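Local coordinates for DNA protection during starvation protein (Agrobacterium tumefaciens, PDB 1O9R) that oxidises ferrous iron with hydrogen peroxide and stores it as a ferric mineral inside a hollow twelve-subunit shell, shielding DNA from Fenton damage without binding it, at residues L26-D31 / T90-A95; G20-S25 / E71-L76; K123-S128 / T135-F140. All coordinates share one frame; numbering follows the deposited sequence.

Interaction 1. Residues L26-D31 / T90-A95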
loop_
_atom_site.group_PDB
_atom_site.type_symbol
_atom_site.label_atom_id
_atom_site.label_comp_id
_atom_site.label_asym_id
_atom_site.label_seq_id
_atom_site.Cartn_x
_atom_site.Cartn_y
_atom_site.Cartn_z
ATOM N N LEU A 26 -5.515 9.391 -32.735
ATOM C CA LEU A 26 -6.450 8.995 -31.682
ATOM C C LEU A 26 -7.445 7.971 -32.185
ATOM O O LEU A 26 -7.785 7.030 -31.487
ATOM C CB LEU A 26 -7.170 10.268 -31.206
ATOM C CG LEU A 26 -8.253 10.064 -30.122
ATOM C CD1 LEU A 26 -7.594 9.477 -28.871
ATOM C CD2 LEU A 26 -8.936 11.396 -29.812
ATOM N N ALA A 27 -7.926 8.170 -33.420
ATOM C CA ALA A 27 -8.983 7.245 -33.927
ATOM C C ALA A 27 -8.420 5.828 -34.076
ATOM O O ALA A 27 -9.123 4.855 -33.727
ATOM C CB ALA A 27 -9.469 7.728 -35.318
ATOM N N SER A 28 -7.217 5.674 -34.603
ATOM C CA SER A 28 -6.658 4.313 -34.726
ATOM C C SER A 28 -6.263 3.720 -33.402
ATOM O O SER A 28 -6.300 2.495 -33.249
ATOM C CB SER A 28 -5.479 4.322 -35.704
ATOM O OG SER A 28 -5.949 4.493 -37.052
ATOM N N VAL A 29 -5.856 4.552 -32.426
ATOM C CA VAL A 29 -5.497 4.018 -31.087
ATOM C C VAL A 29 -6.774 3.581 -30.388
ATOM O O VAL A 29 -6.776 2.495 -29.755
ATOM C CB VAL A 29 -4.829 5.162 -30.283
ATOM C CG1 VAL A 29 -4.749 4.810 -28.779
ATOM C CG2 VAL A 29 -3.406 5.465 -30.815
ATOM N N ILE A 30 -7.879 4.330 -30.478
ATOM C CA ILE A 30 -9.127 3.840 -29.887
ATOM C C ILE A 30 -9.572 2.544 -30.549
ATOM O O ILE A 30 -10.018 1.577 -29.885
ATOM C CB ILE A 30 -10.235 4.889 -29.968
ATOM C CG1 ILE A 30 -9.871 6.112 -29.092
ATOM C CG2 ILE A 30 -11.610 4.348 -29.572
ATOM C CD1 ILE A 30 -10.714 7.372 -29.322
ATOM N N ASP A 31 -9.534 2.480 -31.902
ATOM C CA ASP A 31 -9.936 1.213 -32.575
ATOM C C ASP A 31 -9.057 0.094 -32.074
ATOM O O ASP A 31 -9.543 -1.005 -31.759
ATOM C CB ASP A 31 -9.829 1.498 -34.087
ATOM C CG ASP A 31 -10.282 0.343 -34.957
ATOM O OD1 ASP A 31 -10.636 -0.756 -34.503
ATOM O OD2 ASP A 31 -10.322 0.490 -36.191
ATOM N N THR A 90 -12.431 7.687 -39.218
ATOM C CA THR A 90 -11.022 8.079 -39.248
ATOM C C THR A 90 -10.003 7.007 -39.037
ATOM O O THR A 90 -8.848 7.153 -39.439
ATOM C CB THR A 90 -10.877 9.208 -38.195
ATOM O OG1 THR A 90 -11.865 10.249 -38.448
ATOM C CG2 THR A 90 -9.491 9.859 -38.242
ATOM N N THR A 91 -10.453 5.872 -38.491
ATOM C CA THR A 91 -9.514 4.767 -38.272
ATOM C C THR A 91 -8.844 4.283 -39.546
ATOM O O THR A 91 -9.500 4.310 -40.592
ATOM C CB THR A 91 -10.172 3.577 -37.528
ATOM O OG1 THR A 91 -9.181 2.582 -37.316
ATOM C CG2 THR A 91 -11.338 2.994 -38.376
ATOM N N LYS A 92 -7.595 3.844 -39.439
ATOM C CA LYS A 92 -6.881 3.255 -40.579
ATOM C C LYS A 92 -6.868 1.740 -40.488
ATOM O O LYS A 92 -6.294 1.080 -41.398
ATOM C CB LYS A 92 -5.431 3.754 -40.687
ATOM C CG LYS A 92 -5.336 5.241 -40.987
ATOM C CD LYS A 92 -6.360 5.820 -41.893
ATOM C CE LYS A 92 -6.557 5.392 -43.309
ATOM N NZ LYS A 92 -7.584 6.233 -44.016
ATOM N N LEU A 93 -7.504 1.142 -39.459
ATOM C CA LEU A 93 -7.443 -0.287 -39.312
ATOM C C LEU A 93 -8.587 -1.004 -40.021
ATOM O O LEU A 93 -9.698 -0.505 -40.030
ATOM C CB LEU A 93 -7.520 -0.666 -37.804
ATOM C CG LEU A 93 -6.474 0.091 -36.975
ATOM C CD1 LEU A 93 -6.613 -0.495 -35.571
ATOM C CD2 LEU A 93 -5.058 -0.130 -37.506
ATOM N N LYS A 94 -8.236 -2.144 -40.594
ATOM C CA LYS A 94 -9.308 -2.941 -41.205
ATOM C C LYS A 94 -10.122 -3.598 -40.080
ATOM O O LYS A 94 -9.573 -3.953 -39.024
ATOM C CB LYS A 94 -8.658 -4.098 -41.962
ATOM C CG LYS A 94 -7.259 -4.517 -41.881
ATOM C CD LYS A 94 -6.422 -4.522 -40.612
ATOM C CE LYS A 94 -5.623 -3.249 -40.468
ATOM N NZ LYS A 94 -5.336 -2.705 -39.152
ATOM N N ALA A 95 -11.411 -3.776 -40.340
ATOM C CA ALA A 95 -12.283 -4.441 -39.374
ATOM C C ALA A 95 -11.705 -5.756 -38.890
ATOM O O ALA A 95 -11.178 -6.635 -39.590
ATOM C CB ALA A 95 -13.633 -4.739 -40.078
HETATM O O HOH W 1 -6.447 6.980 -37.973
HETATM O O HOH W 2 -11.566 -1.181 -37.949
HETATM O O HOH W 3 -9.745 -2.892 -36.264
#
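T91 and D31 make the shortest bond here: the threonine hydroxyl OG1 donates to D31 OD2 at 2.6 Å, meeting the anti lone pair of that oxygen. D31 CG lies anti to the backbone N (chi1 -176°), which carries CG out toward the loop, where the two side chains cross at about a right angle. The same T91 OG1 accepts from L93 N at 3.1 Å with a nearly straight N-H (172°), so one hydroxyl both closes an ST turn and ties that turn to the helix. One turn earlier, S28 OG accepts from K92 N at 3.0 Å and passes its own proton to a water, which in turn donates to T90 O. Two more waters lie between the D31 carboxylate and the loop carbonyls, one near OD2 and L93 O, the other near OD1 and K94 O. Packing adds to these bonds. A27 CB sits 3.5 Å from T90 CB, and L93 slides past D31 in the opposite direction, its CD1 3.8 Å from S28 O. L93 also packs on V117 of helix 103-130, while L84 of a neighbouring subunit packs on D31 and T91. A short helix in the connection between the second and third bundle helices is characteristic of Dps proteins, and here the contact fastens the exit of that helix, 84-90, to the first bundle helix.

Interaction 2. Residues G20-S25 / E71-L76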
loop_
_atom_site.group_PDB
_atom_site.type_symbol
_atom_site.label_atom_id
_atom_site.label_comp_id
_atom_site.label_asym_id
_atom_site.label_seq_id
_atom_site.Cartn_x
_atom_site.Cartn_y
_atom_site.Cartn_z
ATOM N N GLY A 20 -4.388 17.898 -36.384
ATOM C CA GLY A 20 -4.755 16.873 -37.357
ATOM C C GLY A 20 -4.053 15.540 -37.151
ATOM O O GLY A 20 -4.651 14.479 -37.216
ATOM N N ILE A 21 -2.743 15.622 -36.840
ATOM C CA ILE A 21 -1.951 14.422 -36.566
ATOM C C ILE A 21 -2.508 13.707 -35.312
ATOM O O ILE A 21 -2.610 12.474 -35.330
ATOM C CB ILE A 21 -0.483 14.802 -36.366
ATOM C CG1 ILE A 21 0.119 15.390 -37.675
ATOM C CG2 ILE A 21 0.356 13.608 -35.945
ATOM C CD1 ILE A 21 1.454 16.071 -37.345
ATOM N N LEU A 22 -2.762 14.442 -34.262
ATOM C CA LEU A 22 -3.260 13.844 -32.999
ATOM C C LEU A 22 -4.634 13.232 -33.227
ATOM O O LEU A 22 -4.792 12.086 -32.811
ATOM C CB LEU A 22 -3.376 14.972 -31.978
ATOM C CG LEU A 22 -2.041 15.516 -31.420
ATOM C CD1 LEU A 22 -2.193 16.894 -30.806
ATOM C CD2 LEU A 22 -1.534 14.517 -30.358
ATOM N N ASN A 23 -5.605 13.957 -33.836
ATOM C CA ASN A 23 -6.922 13.308 -33.956
ATOM C C ASN A 23 -6.842 12.112 -34.884
ATOM O O ASN A 23 -7.630 11.168 -34.687
ATOM C CB ASN A 23 -7.944 14.345 -34.455
ATOM C CG ASN A 23 -8.656 15.045 -33.324
ATOM O OD1 ASN A 23 -8.862 14.458 -32.235
ATOM N ND2 ASN A 23 -9.084 16.294 -33.478
ATOM N N GLU A 24 -6.007 12.181 -35.933
ATOM C CA GLU A 24 -5.920 10.973 -36.770
ATOM C C GLU A 24 -5.402 9.780 -36.010
ATOM O O GLU A 24 -5.937 8.648 -36.023
ATOM C CB GLU A 24 -4.982 11.347 -37.944
ATOM C CG GLU A 24 -4.781 10.120 -38.857
ATOM C CD GLU A 24 -3.689 10.423 -39.884
ATOM O OE1 GLU A 24 -2.514 10.533 -39.541
ATOM O OE2 GLU A 24 -4.135 10.539 -41.036
ATOM N N SER A 25 -4.318 9.987 -35.236
ATOM C CA SER A 25 -3.776 8.919 -34.405
ATOM C C SER A 25 -4.773 8.465 -33.334
ATOM O O SER A 25 -4.837 7.247 -33.096
ATOM C CB SER A 25 -2.524 9.434 -33.673
ATOM O OG SER A 25 -1.461 9.649 -34.606
ATOM N N GLU A 71 -5.988 14.764 -24.914
ATOM C CA GLU A 71 -5.791 15.980 -24.100
ATOM C C GLU A 71 -4.879 16.968 -24.835
ATOM O O GLU A 71 -5.131 18.186 -24.645
ATOM C CB GLU A 71 -5.157 15.609 -22.750
ATOM C CG GLU A 71 -6.009 14.717 -21.837
ATOM C CD GLU A 71 -5.205 14.387 -20.554
ATOM O OE1 GLU A 71 -3.990 14.589 -20.435
ATOM O OE2 GLU A 71 -5.833 13.687 -19.742
ATOM N N ARG A 72 -3.903 16.488 -25.577
ATOM C CA ARG A 72 -3.032 17.453 -26.305
ATOM C C ARG A 72 -3.819 18.186 -27.353
ATOM O O ARG A 72 -3.488 19.382 -27.502
ATOM C CB ARG A 72 -1.858 16.657 -26.895
ATOM C CG ARG A 72 -0.768 17.554 -27.495
ATOM C CD ARG A 72 -0.224 18.544 -26.410
ATOM N NE ARG A 72 0.890 19.263 -27.071
ATOM C CZ ARG A 72 1.399 20.363 -26.492
ATOM N NH1 ARG A 72 0.951 20.825 -25.341
ATOM N NH2 ARG A 72 2.438 20.994 -27.095
ATOM N N VAL A 73 -4.755 17.530 -28.054
ATOM C CA VAL A 73 -5.568 18.286 -29.016
ATOM C C VAL A 73 -6.191 19.451 -28.304
ATOM O O VAL A 73 -6.251 20.615 -28.824
ATOM C CB VAL A 73 -6.666 17.344 -29.542
ATOM C CG1 VAL A 73 -7.707 18.185 -30.320
ATOM C CG2 VAL A 73 -6.088 16.231 -30.393
ATOM N N VAL A 74 -6.827 19.237 -27.153
ATOM C CA VAL A 74 -7.563 20.317 -26.490
ATOM C C VAL A 74 -6.652 21.383 -25.935
ATOM O O VAL A 74 -7.007 22.570 -25.926
ATOM C CB VAL A 74 -8.512 19.727 -25.413
ATOM C CG1 VAL A 74 -9.498 18.770 -26.161
ATOM C CG2 VAL A 74 -7.985 18.864 -24.326
ATOM N N GLN A 75 -5.477 20.980 -25.450
ATOM C CA GLN A 75 -4.493 21.944 -24.985
ATOM C C GLN A 75 -4.165 22.936 -26.105
ATOM O O GLN A 75 -3.869 24.091 -25.773
ATOM C CB GLN A 75 -3.191 21.243 -24.565
ATOM C CG GLN A 75 -3.367 20.507 -23.221
ATOM C CD GLN A 75 -2.291 19.472 -23.038
ATOM O OE1 GLN A 75 -1.151 19.627 -23.429
ATOM N NE2 GLN A 75 -2.667 18.301 -22.485
ATOM N N LEU A 76 -4.128 22.486 -27.335
ATOM C CA LEU A 76 -3.791 23.352 -28.484
ATOM C C LEU A 76 -5.019 24.085 -28.964
ATOM O O LEU A 76 -4.838 24.726 -30.039
ATOM C CB LEU A 76 -3.061 22.527 -29.518
ATOM C CG LEU A 76 -1.745 21.889 -29.053
ATOM C CD1 LEU A 76 -1.161 21.077 -30.204
ATOM C CD2 LEU A 76 -0.769 22.950 -28.554
#
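L22 and V73 mark the nearest backbone approach, their CA atoms 6.4 Å apart, where helix 20-25 and helix 71-75 run roughly antiparallel at 154° with axes 9.3 Å apart. Between them L22 CB presses on V73 CG2 at 3.4 Å, tighter than a usual carbon-carbon contact. L22 reaches on with CD1 to R72 CG, 3.7 Å away, crossing the arginine obliquely. N23 comes in at about a right angle to V73, with OD1 3.8 Å from V73 CG2; its amide is held by T79 O and L81 N in the loop beyond. These are the first two helices of the ferritin-like four-helix bundle, and E71, on the turn that carries R72, is an iron ligand of the ferroxidase centre at the subunit interface. R72 bends at chi2 (58°), taking CD off the line of the chain, and its guanidinium lies edge-on to Q75: NH1 donates to OE1 at 3.1 Å, only 5° out of the guanidinium plane. L76 CD2 covers one face over the centre, 3.9 Å above it. Salt bridges to D133 and to D148 of a neighbouring subunit, with a bond from NE to T136 OG1, add to the hold on this buried cation, and that subunit's W152 packs on E71, V74 and Q75.

Interaction 3. Residues K123-S128 / T135-F140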
loop_
_atom_site.group_PDB
_atom_site.type_symbol
_atom_site.label_atom_id
_atom_site.label_comp_id
_atom_site.label_asym_id
_atom_site.label_seq_id
_atom_site.Cartn_x
_atom_site.Cartn_y
_atom_site.Cartn_z
ATOM N N LYS A 123 5.780 7.722 -37.371
ATOM C CA LYS A 123 5.765 8.869 -38.304
ATOM C C LYS A 123 5.241 10.123 -37.620
ATOM O O LYS A 123 5.702 11.235 -37.897
ATOM C CB LYS A 123 4.845 8.473 -39.494
ATOM C CG LYS A 123 4.800 9.628 -40.530
ATOM C CD LYS A 123 4.117 9.087 -41.796
ATOM C CE LYS A 123 4.209 10.176 -42.872
ATOM N NZ LYS A 123 3.255 11.289 -42.641
ATOM N N ALA A 124 4.262 9.995 -36.695
ATOM C CA ALA A 124 3.731 11.142 -35.983
ATOM C C ALA A 124 4.807 11.845 -35.179
ATOM O O ALA A 124 4.698 13.084 -35.058
ATOM C CB ALA A 124 2.540 10.739 -35.084
ATOM N N ILE A 125 5.773 11.085 -34.616
ATOM C CA ILE A 125 6.838 11.801 -33.887
ATOM C C ILE A 125 7.566 12.756 -34.875
ATOM O O ILE A 125 7.738 13.925 -34.486
ATOM C CB ILE A 125 7.876 10.785 -33.435
ATOM C CG1 ILE A 125 7.290 9.736 -32.468
ATOM C CG2 ILE A 125 9.097 11.477 -32.812
ATOM C CD1 ILE A 125 8.283 8.598 -32.206
ATOM N N ASP A 126 7.894 12.192 -36.012
ATOM C CA ASP A 126 8.685 13.089 -36.938
ATOM C C ASP A 126 7.805 14.192 -37.492
ATOM O O ASP A 126 8.294 15.349 -37.589
ATOM C CB ASP A 126 9.200 12.219 -38.083
ATOM C CG ASP A 126 10.175 11.140 -37.706
ATOM O OD1 ASP A 126 10.719 11.112 -36.570
ATOM O OD2 ASP A 126 10.438 10.233 -38.523
ATOM N N ASP A 127 6.559 13.940 -37.818
ATOM C CA ASP A 127 5.726 15.052 -38.344
ATOM C C ASP A 127 5.536 16.144 -37.300
ATOM O O ASP A 127 5.383 17.333 -37.629
ATOM C CB ASP A 127 4.402 14.584 -38.885
ATOM C CG ASP A 127 4.544 13.703 -40.124
ATOM O OD1 ASP A 127 3.702 12.880 -40.479
ATOM O OD2 ASP A 127 5.620 13.830 -40.781
ATOM N N SER A 128 5.353 15.734 -36.023
ATOM C CA SER A 128 5.187 16.725 -34.975
ATOM C C SER A 128 6.459 17.525 -34.735
ATOM O O SER A 128 6.319 18.762 -34.510
ATOM C CB SER A 128 4.832 16.028 -33.627
ATOM O OG SER A 128 3.620 15.361 -33.717
ATOM N N THR A 135 6.929 19.093 -27.679
ATOM C CA THR A 135 6.096 18.601 -26.584
ATOM C C THR A 135 5.153 17.521 -27.078
ATOM O O THR A 135 5.024 16.409 -26.539
ATOM C CB THR A 135 5.373 19.734 -25.893
ATOM O OG1 THR A 135 6.444 20.558 -25.350
ATOM C CG2 THR A 135 4.451 19.271 -24.784
ATOM N N THR A 136 4.497 17.778 -28.216
ATOM C CA THR A 136 3.619 16.799 -28.805
ATOM C C THR A 136 4.462 15.640 -29.331
ATOM O O THR A 136 4.105 14.472 -29.196
ATOM C CB THR A 136 2.846 17.365 -30.017
ATOM O OG1 THR A 136 1.979 18.331 -29.483
ATOM C CG2 THR A 136 2.108 16.212 -30.740
ATOM N N ALA A 137 5.648 15.886 -29.909
ATOM C CA ALA A 137 6.470 14.773 -30.379
ATOM C C ALA A 137 6.838 13.861 -29.194
ATOM O O ALA A 137 6.904 12.651 -29.412
ATOM C CB ALA A 137 7.748 15.277 -31.096
ATOM N N ASP A 138 7.044 14.416 -28.002
ATOM C CA ASP A 138 7.371 13.557 -26.859
ATOM C C ASP A 138 6.192 12.689 -26.461
ATOM O O ASP A 138 6.420 11.524 -26.074
ATOM C CB ASP A 138 7.725 14.523 -25.713
ATOM C CG ASP A 138 8.233 13.741 -24.489
ATOM O OD1 ASP A 138 7.518 13.704 -23.464
ATOM O OD2 ASP A 138 9.322 13.170 -24.597
ATOM N N ILE A 139 4.977 13.184 -26.595
ATOM C CA ILE A 139 3.773 12.373 -26.298
ATOM C C ILE A 139 3.777 11.186 -27.247
ATOM O O ILE A 139 3.491 10.025 -26.853
ATOM C CB ILE A 139 2.507 13.231 -26.445
ATOM C CG1 ILE A 139 2.405 14.153 -25.221
ATOM C CG2 ILE A 139 1.246 12.348 -26.577
ATOM C CD1 ILE A 139 1.384 15.284 -25.421
ATOM N N PHE A 140 4.077 11.442 -28.552
ATOM C CA PHE A 140 4.057 10.322 -29.496
ATOM C C PHE A 140 5.266 9.416 -29.264
ATOM O O PHE A 140 5.177 8.193 -29.499
ATOM C CB PHE A 140 4.086 10.843 -30.957
ATOM C CG PHE A 140 2.753 11.339 -31.435
ATOM C CD1 PHE A 140 2.663 12.657 -31.902
ATOM C CD2 PHE A 140 1.642 10.512 -31.475
ATOM C CE1 PHE A 140 1.456 13.119 -32.393
ATOM C CE2 PHE A 140 0.456 11.004 -31.956
ATOM C CZ PHE A 140 0.352 12.312 -32.436
#
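A124 and F140 meet inside the helical hairpin formed by the last two helices of the four-helix bundle, 103-130 and 134-156, which a tight connection joins. The two segments run almost exactly antiparallel, at 174°, with axes 8.1 Å apart. I125 and A137 bring the backbones nearest, and the alanine methyl rests 3.6 Å from I125 O. F140 CG lies anti to its carbonyl carbon (chi1 -78°), and the ring stands with one face toward the partner helix, where A124 CB sits 3.5 Å above the ring centre in a CH-pi contact practically on the ring normal. S128 addresses the same ring differently: its OG lies near the ring plane at the edge, 3.4 Å from F140 CE1. That hydroxyl gives its proton back to its own helix, bonding A124 O at 2.9 Å from the opposite face of the carbonyl plane to S128 N, so A124 O is gripped by two donors of one residue. Nearer the backbone, I125 CG1 touches F140 CB at 3.7 Å, the two side chains sliding past each other in opposite directions. T136 adds its methyl, with CG2 3.4 Å from S128 OG, while its hydroxyl is engaged by D133 and R72. L22 and S25 of helix 12-42 also pack on F140. Aliphatic carbons and one ring carry most of the contact, and the S128 hydroxyl, which lies against the partner helix, finds its acceptor in its own helix. With its proton committed to A124 O, the S128 oxygen can turn electron density to the ring edge, which probably makes that approach mildly favourable.

In the fold
Interactions 2 and 3 are buried helix-helix contacts and meet each other: L22 CD2 lies 3.6 Å from F140 CZ, and R72 NE reaches T136 OG1 at 2.8 Å, so together they bring all four bundle helices into one core. Interaction 1 shares helix 12-42 with interaction 2 and touches it through T90 CG2 against E24 CA, but it is only partly buried and joins a helix to a loop. The chemistry follows the place: hydroxyls, a carboxylate and waters anchor the irregular chain of 90-95, whereas the two helix pairs meet mainly through carbon. Interactions 2 and 3 also face a common neighbouring subunit, and interaction 2 includes E71, one of the iron ligands.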